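PDB 4TQM: lectin 2 from Agrocybe aegerita, which binds sugars containing N-acetylglucosamine at several sites around a beta-propeller, consistent with a glycan-recognition role for this fungal lectin. Local coordinates for residues F301-V306 against F327-G332; V60-D65 against V75-A80; K193-S198 against S211-F216. The protein carries 1 engineered substitution. All coordinates share one frame; numbering follows the deposited sequence.

Contact 1 (F301-V306 against F327-G332). With NAG (2-acetamido-2-deoxy-beta-D-glucopyranose), chain G; NAG (2-acetamido-2-deoxy-beta-D-glucopyranose), chain F; GAL (beta-D-galactopyranose), chain B.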
loop_
_atom_site.group_PDB
_atom_site.type_symbol
_atom_site.label_atom_id
_atom_site.label_comp_id
_atom_site.label_asym_id
_atom_site.label_seq_id
_atom_site.Cartn_x
_atom_site.Cartn_y
_atom_site.Cartn_z
ATOM N N PHE A 301 13.898 4.997 -5.985
ATOM C CA PHE A 301 15.016 5.332 -5.118
ATOM C C PHE A 301 16.225 4.489 -5.510
ATOM O O PHE A 301 16.410 3.376 -5.018
ATOM C CB PHE A 301 14.630 5.127 -3.653
ATOM C CG PHE A 301 13.511 6.029 -3.199
ATOM C CD1 PHE A 301 13.784 7.294 -2.705
ATOM C CD2 PHE A 301 12.189 5.618 -3.280
ATOM C CE1 PHE A 301 12.760 8.131 -2.293
ATOM C CE2 PHE A 301 11.162 6.448 -2.869
ATOM C CZ PHE A 301 11.449 7.707 -2.375
ATOM N N GLY A 302 17.036 5.031 -6.413
ATOM C CA GLY A 302 18.162 4.302 -6.968
ATOM C C GLY A 302 19.424 4.422 -6.141
ATOM O O GLY A 302 19.374 4.732 -4.948
ATOM N N ASN A 303 20.565 4.171 -6.775
ATOM C CA ASN A 303 21.843 4.276 -6.089
ATOM C C ASN A 303 22.186 5.716 -5.726
ATOM O O ASN A 303 22.447 6.021 -4.567
ATOM C CB ASN A 303 22.962 3.663 -6.931
ATOM C CG ASN A 303 24.320 3.775 -6.264
ATOM O OD1 ASN A 303 25.148 4.604 -6.647
ATOM N ND2 ASN A 303 24.554 2.944 -5.253
ATOM N N ALA A 304 22.172 6.596 -6.723
ATOM C CA ALA A 304 22.608 7.978 -6.542
ATOM C C ALA A 304 21.520 8.882 -5.967
ATOM O O ALA A 304 21.772 10.050 -5.667
ATOM C CB ALA A 304 23.123 8.544 -7.858
ATOM N N GLY A 305 20.314 8.344 -5.816
ATOM C CA GLY A 305 19.211 9.115 -5.281
ATOM C C GLY A 305 17.889 8.835 -5.968
ATOM O O GLY A 305 17.639 7.726 -6.440
ATOM N N VAL A 306 17.044 9.859 -6.026
ATOM C CA VAL A 306 15.695 9.736 -6.555
ATOM C C VAL A 306 15.621 10.073 -8.039
ATOM O O VAL A 306 15.976 11.193 -8.463
ATOM C CB VAL A 306 14.714 10.633 -5.780
ATOM C CG1 VAL A 306 13.287 10.381 -6.240
ATOM C CG2 VAL A 306 14.846 10.382 -4.287
ATOM N N PHE A 327 18.140 10.069 -0.390
ATOM C CA PHE A 327 17.231 8.930 -0.239
ATOM C C PHE A 327 17.651 7.710 -1.062
ATOM O O PHE A 327 16.852 6.796 -1.277
ATOM C CB PHE A 327 15.780 9.316 -0.562
ATOM C CG PHE A 327 15.235 10.423 0.299
ATOM C CD1 PHE A 327 14.886 10.186 1.618
ATOM C CD2 PHE A 327 15.056 11.697 -0.217
ATOM C CE1 PHE A 327 14.379 11.199 2.410
ATOM C CE2 PHE A 327 14.548 12.715 0.569
ATOM C CZ PHE A 327 14.210 12.465 1.885
ATOM N N GLY A 328 18.902 7.697 -1.515
ATOM C CA GLY A 328 19.423 6.576 -2.275
ATOM C C GLY A 328 20.404 5.754 -1.461
ATOM O O GLY A 328 20.656 6.052 -0.290
ATOM N N VAL A 329 20.950 4.712 -2.078
ATOM C CA VAL A 329 21.954 3.870 -1.438
ATOM C C VAL A 329 23.176 4.707 -1.073
ATOM O O VAL A 329 23.778 4.530 -0.010
ATOM C CB VAL A 329 22.392 2.715 -2.372
ATOM C CG1 VAL A 329 23.546 1.931 -1.763
ATOM C CG2 VAL A 329 21.219 1.796 -2.673
ATOM N N GLN A 330 23.517 5.634 -1.963
ATOM C CA GLN A 330 24.709 6.461 -1.825
ATOM C C GLN A 330 24.629 7.373 -0.600
ATOM O O GLN A 330 25.648 7.883 -0.130
ATOM C CB GLN A 330 24.902 7.289 -3.097
ATOM C CG GLN A 330 26.260 7.952 -3.244
ATOM C CD GLN A 330 26.452 8.557 -4.622
ATOM O OE1 GLN A 330 27.024 7.928 -5.512
ATOM N NE2 GLN A 330 25.970 9.779 -4.807
ATOM N N GLN A 331 23.419 7.569 -0.085
ATOM C CA GLN A 331 23.219 8.409 1.094
ATOM C C GLN A 331 22.920 7.576 2.341
ATOM O O GLN A 331 22.408 8.092 3.339
ATOM C CB GLN A 331 22.119 9.445 0.844
ATOM C CG GLN A 331 22.455 10.458 -0.255
ATOM C CD GLN A 331 22.165 9.936 -1.655
ATOM O OE1 GLN A 331 21.237 9.155 -1.855
ATOM N NE2 GLN A 331 22.956 10.371 -2.629
ATOM N N GLY A 332 23.248 6.287 2.274
ATOM C CA GLY A 332 23.169 5.408 3.429
ATOM C C GLY A 332 21.862 4.655 3.593
ATOM O O GLY A 332 21.680 3.930 4.570
HETATM C C1 NAG G . 22.079 10.370 6.532
HETATM C C2 NAG G . 20.771 10.216 5.765
HETATM C C3 NAG G . 20.791 11.114 4.534
HETATM C C4 NAG G . 21.100 12.547 4.951
HETATM C C5 NAG G . 22.339 12.612 5.839
HETATM C C6 NAG G . 22.562 14.030 6.361
HETATM C C7 NAG G . 19.729 8.080 6.159
HETATM C C8 NAG G . 19.644 6.622 5.812
HETATM N N2 NAG G . 20.545 8.827 5.419
HETATM O O3 NAG G . 19.540 11.070 3.884
HETATM O O4 NAG G . 21.311 13.337 3.803
HETATM O O5 NAG G . 22.231 11.717 6.929
HETATM O O6 NAG G . 21.411 14.478 7.043
HETATM O O7 NAG G . 19.071 8.540 7.093
HETATM C C1 NAG F . 22.352 4.070 -12.509
HETATM C C2 NAG F . 20.856 3.864 -12.286
HETATM C C3 NAG F . 20.115 3.846 -13.617
HETATM C C4 NAG F . 20.446 5.111 -14.399
HETATM C C5 NAG F . 21.956 5.309 -14.506
HETATM C C6 NAG F . 22.250 6.648 -15.175
HETATM C C7 NAG F . 20.235 2.726 -10.248
HETATM C C8 NAG F . 19.713 1.468 -9.622
HETATM N N2 NAG F . 20.602 2.654 -11.526
HETATM O O3 NAG F . 18.725 3.781 -13.383
HETATM O O4 NAG F . 19.885 5.051 -15.694
HETATM O O5 NAG F . 22.570 5.267 -13.230
HETATM O O6 NAG F . 23.640 6.813 -15.326
HETATM O O7 NAG F . 20.313 3.764 -9.590
HETATM C C1 GAL B . 26.549 4.126 -10.304
HETATM C C2 GAL B . 25.244 4.305 -11.072
HETATM C C3 GAL B . 24.092 3.491 -10.488
HETATM C C4 GAL B . 24.520 2.106 -10.000
HETATM C C5 GAL B . 25.846 2.177 -9.248
HETATM C C6 GAL B . 26.313 0.797 -8.799
HETATM O O1 GAL B . 27.603 4.676 -11.061
HETATM O O2 GAL B . 24.879 5.668 -11.020
HETATM O O3 GAL B . 23.091 3.369 -11.476
HETATM O O4 GAL B . 24.624 1.213 -11.087
HETATM O O5 GAL B . 26.811 2.758 -10.092
HETATM O O6 GAL B . 27.431 0.931 -7.947
#
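The side chains of Phe301 and Phe327 lie side by side, pointing the same way: Phe301 CD1 sits 3.6 Å from Phe327 CB, while the carbonyl Phe327 O comes at the Phe301 ring obliquely, 3.4 Å from CD1. The methyl CG2 of Val306 reaches the same CB, and Ile353 of strand 352-356 touches all three side chains, which places this apolar patch between two consecutive blades of a beta-propeller. The second flat group is the amide of Asn303. With CG anti to the backbone N (chi1 179°), it passes between a sugar and the neighbouring loop: ND2 rests 3.6 Å from Val329 CB, and OD1 lies 3.6 Å from C5 of a galactose.

Backbone bonds join the two loops. Val329 N donates to Gly302 O and Gln330 N to Asn303 O (2.8 Å). Gly328 fits closely here, its CA 3.2 Å from Gly302 O. The Gln331 side chain, bent at chi2 (83°), uses both ends of its amide: OE1 accepts from Gly328 N within its own loop, and NE2 donates to Ala304 O from above that carbonyl's plane, at 3.3 Å.

Both loops also meet N-acetylglucosamine. Gln331 O receives N2 of one sugar, whose site is completed by Asp326, Trp333 and Glu358. A second sugar is held by Asp271, Trp278 and Lys276, and the arrangement illustrates how a propeller builds sugar sites from turns: the backbone N of Asn303 donates a hydrogen bond to the acetamide O7 of that sugar, 2.9 Å away.

Contact 2 (V60-D65 against V75-A80). With NAG (2-acetamido-2-deoxy-beta-D-glucopyranose), chain C; GAL (beta-D-galactopyranose), chain D.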
loop_
_atom_site.group_PDB
_atom_site.type_symbol
_atom_site.label_atom_id
_atom_site.label_comp_id
_atom_site.label_asym_id
_atom_site.label_seq_id
_atom_site.Cartn_x
_atom_site.Cartn_y
_atom_site.Cartn_z
ATOM N N VAL A 60 -1.078 -8.211 11.707
ATOM C CA VAL A 60 -1.129 -7.166 10.690
ATOM C C VAL A 60 -1.645 -5.870 11.308
ATOM O O VAL A 60 -2.609 -5.887 12.058
ATOM C CB VAL A 60 -2.003 -7.588 9.490
ATOM C CG1 VAL A 60 -2.171 -6.433 8.512
ATOM C CG2 VAL A 60 -1.389 -8.798 8.784
ATOM N N ARG A 61 -0.991 -4.750 11.019
ATOM C CA ARG A 61 -1.402 -3.481 11.613
ATOM C C ARG A 61 -1.579 -2.390 10.566
ATOM O O ARG A 61 -0.637 -2.032 9.857
ATOM C CB ARG A 61 -0.424 -3.054 12.709
ATOM C CG ARG A 61 -0.557 -3.874 13.985
ATOM C CD ARG A 61 0.659 -3.733 14.884
ATOM N NE ARG A 61 1.798 -4.520 14.410
ATOM C CZ ARG A 61 2.948 -4.633 15.069
ATOM N NH1 ARG A 61 3.114 -4.010 16.231
ATOM N NH2 ARG A 61 3.933 -5.371 14.571
ATOM N N LEU A 62 -2.801 -1.870 10.482
ATOM C CA LEU A 62 -3.186 -0.934 9.434
ATOM C C LEU A 62 -3.998 0.238 9.980
ATOM O O LEU A 62 -4.284 0.318 11.180
ATOM C CB LEU A 62 -4.014 -1.656 8.368
ATOM C CG LEU A 62 -3.411 -2.896 7.707
ATOM C CD1 LEU A 62 -4.389 -3.522 6.723
ATOM C CD2 LEU A 62 -2.114 -2.537 7.017
ATOM N N ILE A 63 -4.368 1.138 9.074
ATOM C CA ILE A 63 -5.231 2.271 9.379
ATOM C C ILE A 63 -6.377 2.295 8.371
ATOM O O ILE A 63 -6.148 2.184 7.166
ATOM C CB ILE A 63 -4.465 3.603 9.278
ATOM C CG1 ILE A 63 -3.379 3.684 10.351
ATOM C CG2 ILE A 63 -5.421 4.786 9.412
ATOM C CD1 ILE A 63 -3.914 3.991 11.736
ATOM N N ALA A 64 -7.605 2.427 8.863
ATOM C CA ALA A 64 -8.776 2.526 7.995
ATOM C C ALA A 64 -9.942 3.172 8.738
ATOM O O ALA A 64 -9.996 3.138 9.970
ATOM C CB ALA A 64 -9.175 1.151 7.481
ATOM N N ASP A 65 -10.870 3.766 7.993
ATOM C CA ASP A 65 -12.085 4.301 8.598
ATOM C C ASP A 65 -13.089 3.171 8.791
ATOM O O ASP A 65 -13.681 2.681 7.829
ATOM C CB ASP A 65 -12.691 5.417 7.741
ATOM C CG ASP A 65 -13.910 6.064 8.391
ATOM O OD1 ASP A 65 -14.154 5.824 9.595
ATOM O OD2 ASP A 65 -14.620 6.827 7.698
ATOM N N VAL A 75 -6.278 -0.174 13.271
ATOM C CA VAL A 75 -6.790 -1.536 13.148
ATOM C C VAL A 75 -5.669 -2.562 13.271
ATOM O O VAL A 75 -4.609 -2.407 12.664
ATOM C CB VAL A 75 -7.516 -1.748 11.803
ATOM C CG1 VAL A 75 -8.184 -3.116 11.765
ATOM C CG2 VAL A 75 -8.544 -0.645 11.570
ATOM N N GLY A 76 -5.910 -3.609 14.054
ATOM C CA GLY A 76 -4.922 -4.650 14.263
ATOM C C GLY A 76 -5.474 -6.063 14.208
ATOM O O GLY A 76 -6.297 -6.461 15.032
ATOM N N PHE A 77 -5.012 -6.819 13.216
ATOM C CA PHE A 77 -5.282 -8.242 13.115
ATOM C C PHE A 77 -4.316 -8.977 14.038
ATOM O O PHE A 77 -3.152 -9.225 13.673
ATOM C CB PHE A 77 -5.085 -8.720 11.673
ATOM C CG PHE A 77 -6.005 -8.063 10.676
ATOM C CD1 PHE A 77 -7.198 -8.671 10.309
ATOM C CD2 PHE A 77 -5.672 -6.848 10.095
ATOM C CE1 PHE A 77 -8.045 -8.077 9.386
ATOM C CE2 PHE A 77 -6.517 -6.245 9.171
ATOM C CZ PHE A 77 -7.704 -6.861 8.819
ATOM N N GLY A 78 -4.806 -9.301 15.233
ATOM C CA GLY A 78 -4.007 -9.929 16.272
ATOM C C GLY A 78 -4.323 -11.401 16.449
ATOM O O GLY A 78 -4.638 -12.088 15.478
ATOM N N ASN A 79 -4.246 -11.892 17.683
ATOM C CA ASN A 79 -4.410 -13.324 17.927
ATOM C C ASN A 79 -5.863 -13.794 17.992
ATOM O O ASN A 79 -6.281 -14.650 17.212
ATOM C CB ASN A 79 -3.650 -13.750 19.186
ATOM C CG ASN A 79 -2.146 -13.744 18.984
ATOM O OD1 ASN A 79 -1.654 -13.999 17.881
ATOM N ND2 ASN A 79 -1.406 -13.446 20.047
ATOM N N ALA A 80 -6.631 -13.233 18.917
ATOM C CA ALA A 80 -7.999 -13.693 19.134
ATOM C C ALA A 80 -9.007 -13.044 18.185
ATOM O O ALA A 80 -10.188 -13.403 18.184
ATOM C CB ALA A 80 -8.411 -13.477 20.587
HETATM C C1 NAG C . -3.956 -9.697 23.390
HETATM C C2 NAG C . -3.809 -8.631 22.306
HETATM C C3 NAG C . -3.724 -7.242 22.922
HETATM C C4 NAG C . -4.898 -7.026 23.869
HETATM C C5 NAG C . -4.904 -8.136 24.915
HETATM C C6 NAG C . -6.056 -7.977 25.899
HETATM C C7 NAG C . -2.756 -9.561 20.341
HETATM C C8 NAG C . -1.506 -9.752 19.532
HETATM N N2 NAG C . -2.638 -8.901 21.491
HETATM O O3 NAG C . -3.738 -6.272 21.903
HETATM O O4 NAG C . -4.801 -5.765 24.494
HETATM O O5 NAG C . -5.024 -9.387 24.270
HETATM O O6 NAG C . -7.273 -8.136 25.202
HETATM O O7 NAG C . -3.832 -10.010 19.948
HETATM C C1 GAL D . -2.999 -14.382 23.861
HETATM C C2 GAL D . -3.226 -13.186 22.943
HETATM C C3 GAL D . -3.896 -12.063 23.723
HETATM C C4 GAL D . -5.156 -12.576 24.419
HETATM C C5 GAL D . -4.859 -13.857 25.198
HETATM C C6 GAL D . -6.134 -14.448 25.794
HETATM O O2 GAL D . -1.998 -12.738 22.408
HETATM O O3 GAL D . -4.226 -11.014 22.840
HETATM O O4 GAL D . -6.162 -12.809 23.455
HETATM O O5 GAL D . -4.252 -14.813 24.350
HETATM O O6 GAL D . -5.845 -15.688 26.406
#
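Strand 60-64 and the 75-77 part of strand 73-77 run antiparallel at 160°, their axes 4.7 Å apart, with Val60-Phe77 and Leu62-Val75 as hydrogen-bonded pairs and Arg61-Gly76 as the non-hydrogen-bonded pair between them. Four backbone bonds close this hairpin, which forms the first two strands of a propeller blade; among them, Leu62 N reaches Val75 O at 2.9 Å in a nearly straight bond (170°). CA-H...O contacts from Gly76 and Arg61 add to them.

Val60, Leu62, Val75 and Phe77 share one face. Val60 and Phe77 lie alongside each other, CB to CD2 at 3.8 Å, and Val60 O lies at the ring edge, in its plane. Leu62 CD1 approaches the same ring obliquely, 4.2 Å from CE2. Val75 and Phe77 then meet Leu120 and Arg118, respectively, of the following blade. On the other face Arg61 leads elsewhere, its NH1 bonding to Phe47 O.

Beyond the strand, Asn79 N donates to O7 of an N-acetylglucosamine at 3.0 Å, almost in line; a very short approach of Asn79 ND2 to galactose O2 is of doubtful length. The chemistry thus changes along the chain: apolar side chains fill the space between blades, and the emerging turn offers a backbone N-H, that of Asn79, to the acetamide oxygen.

Contact 3 (K193-S198 against S211-F216); sequences KHVFIS and SVIDNF. With NAG (2-acetamido-2-deoxy-beta-D-glucopyranose), chain E.
Polar side chains at the end of this hairpin, the outer strands of a propeller blade, meet through His194, whose ND1 donates to Asp214 OD1 at 2.8 Å. The bond lies in the imidazole plane but meets the carboxylate from above its own plane, the two turned 62° apart; the nearby negative charge may favour a protonated histidine. Lys193 CB lies over one face of the ring.

Among backbone atoms, a classic beta bulge governs the pairing. Val212 and Ile213 both face Val195, and Val195 O accepts from Val212 N at 2.8 Å and from Ile213 N at 3.1 Å, while Val195 N bonds to Ile213 O.

Apolar contacts surround the bulge. Val195 CB packs on Ile213 CB at 3.7 Å, and its CG2 turns to Phe216 CB. Ile197 and Val212 cross at about a right angle; CG1 of Ile197, between backbone N and carbonyl carbon (chi1 61°), reaches Val212 CG1 at 3.6 Å.

Asn215 contributes to a sugar site that Trp223, Gly221 and Lys248 complete. The Asn215 amide is steadied by Phe216 N, which donates to OD1; OD1 also accepts from O3 of N-acetylglucosamine at 2.7 Å, and ND2 donates to the sugar's O4 at 2.9 Å.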
loop_
_atom_site.group_PDB
_atom_site.type_symbol
_atom_site.label_atom_id
_atom_site.label_comp_id
_atom_site.label_asym_id
_atom_site.label_seq_id
_atom_site.Cartn_x
_atom_site.Cartn_y
_atom_site.Cartn_z
ATOM N N LYS A 193 0.359 -17.926 -14.896
ATOM C CA LYS A 193 0.387 -17.750 -16.341
ATOM C C LYS A 193 -0.501 -16.612 -16.832
ATOM O O LYS A 193 -0.468 -16.262 -18.017
ATOM C CB LYS A 193 0.007 -19.061 -17.036
ATOM C CG LYS A 193 1.013 -20.181 -16.816
ATOM C CD LYS A 193 0.570 -21.498 -17.451
ATOM C CE LYS A 193 0.721 -21.489 -18.969
ATOM N NZ LYS A 193 -0.414 -20.821 -19.669
ATOM N N HIS A 194 -1.288 -16.034 -15.926
ATOM C CA HIS A 194 -2.239 -14.994 -16.300
ATOM C C HIS A 194 -2.437 -13.968 -15.188
ATOM O O HIS A 194 -2.439 -14.308 -14.003
ATOM C CB HIS A 194 -3.609 -15.603 -16.637
ATOM C CG HIS A 194 -3.554 -16.760 -17.586
ATOM N ND1 HIS A 194 -3.453 -16.603 -18.951
ATOM C CD2 HIS A 194 -3.601 -18.097 -17.365
ATOM C CE1 HIS A 194 -3.431 -17.791 -19.531
ATOM N NE2 HIS A 194 -3.520 -18.714 -18.589
ATOM N N VAL A 195 -2.592 -12.709 -15.579
ATOM C CA VAL A 195 -3.177 -11.715 -14.700
ATOM C C VAL A 195 -4.682 -11.899 -14.817
ATOM O O VAL A 195 -5.249 -11.796 -15.924
ATOM C CB VAL A 195 -2.804 -10.278 -15.101
ATOM C CG1 VAL A 195 -3.590 -9.277 -14.264
ATOM C CG2 VAL A 195 -1.304 -10.046 -14.944
ATOM N N PHE A 196 -5.296 -12.200 -13.671
ATOM C CA PHE A 196 -6.724 -12.443 -13.534
ATOM C C PHE A 196 -7.391 -11.244 -12.874
ATOM O O PHE A 196 -6.770 -10.525 -12.095
ATOM C CB PHE A 196 -6.987 -13.647 -12.620
ATOM C CG PHE A 196 -6.443 -14.955 -13.128
ATOM C CD1 PHE A 196 -7.230 -15.791 -13.903
ATOM C CD2 PHE A 196 -5.164 -15.369 -12.792
ATOM C CE1 PHE A 196 -6.741 -17.005 -14.358
ATOM C CE2 PHE A 196 -4.671 -16.580 -13.245
ATOM C CZ PHE A 196 -5.463 -17.398 -14.028
ATOM N N ILE A 197 -8.670 -11.046 -13.164
ATOM C CA ILE A 197 -9.462 -10.093 -12.406
ATOM C C ILE A 197 -10.745 -10.758 -11.930
ATOM O O ILE A 197 -11.267 -11.674 -12.573
ATOM C CB ILE A 197 -9.813 -8.834 -13.225
ATOM C CG1 ILE A 197 -10.642 -9.212 -14.448
ATOM C CG2 ILE A 197 -8.552 -8.078 -13.630
ATOM C CD1 ILE A 197 -11.199 -8.035 -15.182
ATOM N N SER A 198 -11.236 -10.306 -10.783
ATOM C CA SER A 198 -12.526 -10.745 -10.278
ATOM C C SER A 198 -13.362 -9.514 -9.969
ATOM O O SER A 198 -12.975 -8.674 -9.147
ATOM C CB SER A 198 -12.362 -11.611 -9.032
ATOM O OG SER A 198 -13.626 -11.955 -8.491
ATOM N N SER A 211 -9.167 -14.483 -16.773
ATOM C CA SER A 211 -7.843 -14.227 -17.324
ATOM C C SER A 211 -7.895 -13.037 -18.273
ATOM O O SER A 211 -8.612 -13.068 -19.274
ATOM C CB SER A 211 -7.339 -15.460 -18.073
ATOM O OG SER A 211 -6.141 -15.177 -18.771
ATOM N N VAL A 212 -7.137 -11.988 -17.971
ATOM C CA VAL A 212 -7.177 -10.788 -18.801
ATOM C C VAL A 212 -5.829 -10.407 -19.396
ATOM O O VAL A 212 -5.784 -9.720 -20.418
ATOM C CB VAL A 212 -7.787 -9.575 -18.057
ATOM C CG1 VAL A 212 -9.231 -9.855 -17.700
ATOM C CG2 VAL A 212 -6.982 -9.241 -16.810
ATOM N N ILE A 213 -4.730 -10.829 -18.771
ATOM C CA ILE A 213 -3.421 -10.586 -19.396
ATOM C C ILE A 213 -2.540 -11.836 -19.396
ATOM O O ILE A 213 -2.492 -12.550 -18.408
ATOM C CB ILE A 213 -2.650 -9.417 -18.726
ATOM C CG1 ILE A 213 -3.462 -8.122 -18.766
ATOM C CG2 ILE A 213 -1.309 -9.183 -19.411
ATOM C CD1 ILE A 213 -2.826 -6.990 -17.977
ATOM N N ASP A 214 -1.854 -12.108 -20.504
ATOM C CA ASP A 214 -0.895 -13.211 -20.539
ATOM C C ASP A 214 0.532 -12.685 -20.407
ATOM O O ASP A 214 1.366 -12.869 -21.297
ATOM C CB ASP A 214 -1.045 -14.035 -21.817
ATOM C CG ASP A 214 -2.379 -14.749 -21.895
ATOM O OD1 ASP A 214 -3.145 -14.690 -20.909
ATOM O OD2 ASP A 214 -2.654 -15.379 -22.938
ATOM N N ASN A 215 0.797 -12.033 -19.278
ATOM C CA ASN A 215 2.064 -11.357 -19.033
ATOM C C ASN A 215 2.104 -10.943 -17.565
ATOM O O ASN A 215 1.157 -11.214 -16.826
ATOM C CB ASN A 215 2.182 -10.125 -19.936
ATOM C CG ASN A 215 3.593 -9.901 -20.451
ATOM O OD1 ASN A 215 4.562 -9.936 -19.692
ATOM N ND2 ASN A 215 3.715 -9.673 -21.754
ATOM N N PHE A 216 3.195 -10.296 -17.153
ATOM C CA PHE A 216 3.369 -9.811 -15.774
ATOM C C PHE A 216 3.399 -10.910 -14.712
ATOM O O PHE A 216 3.183 -10.639 -13.529
ATOM C CB PHE A 216 2.293 -8.782 -15.397
ATOM C CG PHE A 216 2.389 -7.490 -16.154
ATOM C CD1 PHE A 216 3.510 -6.682 -16.038
ATOM C CD2 PHE A 216 1.348 -7.071 -16.969
ATOM C CE1 PHE A 216 3.598 -5.487 -16.734
ATOM C CE2 PHE A 216 1.430 -5.879 -17.664
ATOM C CZ PHE A 216 2.557 -5.084 -17.545
HETATM C C1 NAG E . 10.427 -9.674 -21.239
HETATM C C2 NAG E . 9.419 -9.135 -20.229
HETATM C C3 NAG E . 8.003 -9.514 -20.654
HETATM C C4 NAG E . 7.743 -9.099 -22.101
HETATM C C5 NAG E . 8.852 -9.578 -23.031
HETATM C C6 NAG E . 8.673 -8.988 -24.429
HETATM C C7 NAG E . 10.300 -8.896 -17.969
HETATM C C8 NAG E . 10.324 -9.451 -16.576
HETATM N N2 NAG E . 9.719 -9.650 -18.905
HETATM O O3 NAG E . 7.067 -8.881 -19.812
HETATM O O4 NAG E . 6.511 -9.631 -22.539
HETATM O O5 NAG E . 10.118 -9.195 -22.537
HETATM O O6 NAG E . 9.738 -9.393 -25.261
HETATM O O7 NAG E . 10.805 -7.798 -18.201
#

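Overall arrangement
Along the chain the order is contact 2, contact 3, contact 1, each closing before the next opens. They belong to three different four-stranded antiparallel sheets of the propeller: 60-65/75-80 to the sheet spanning 60-101, 193-198/211-216 to that spanning 173-213, and 301-306/327-332 to the turns around the sheet spanning 285-324, just before strand 339-343. Their centres stand 30 to 33 Å apart, and the nearest atoms of any two remain about 18 or 19 Å away. Contacts 1 and 2 lie on opposite sides of the chain's centre. Spread round the ring, all three adjoin bound N-acetylglucosamine, consistent with multivalent sugar binding by a single chain.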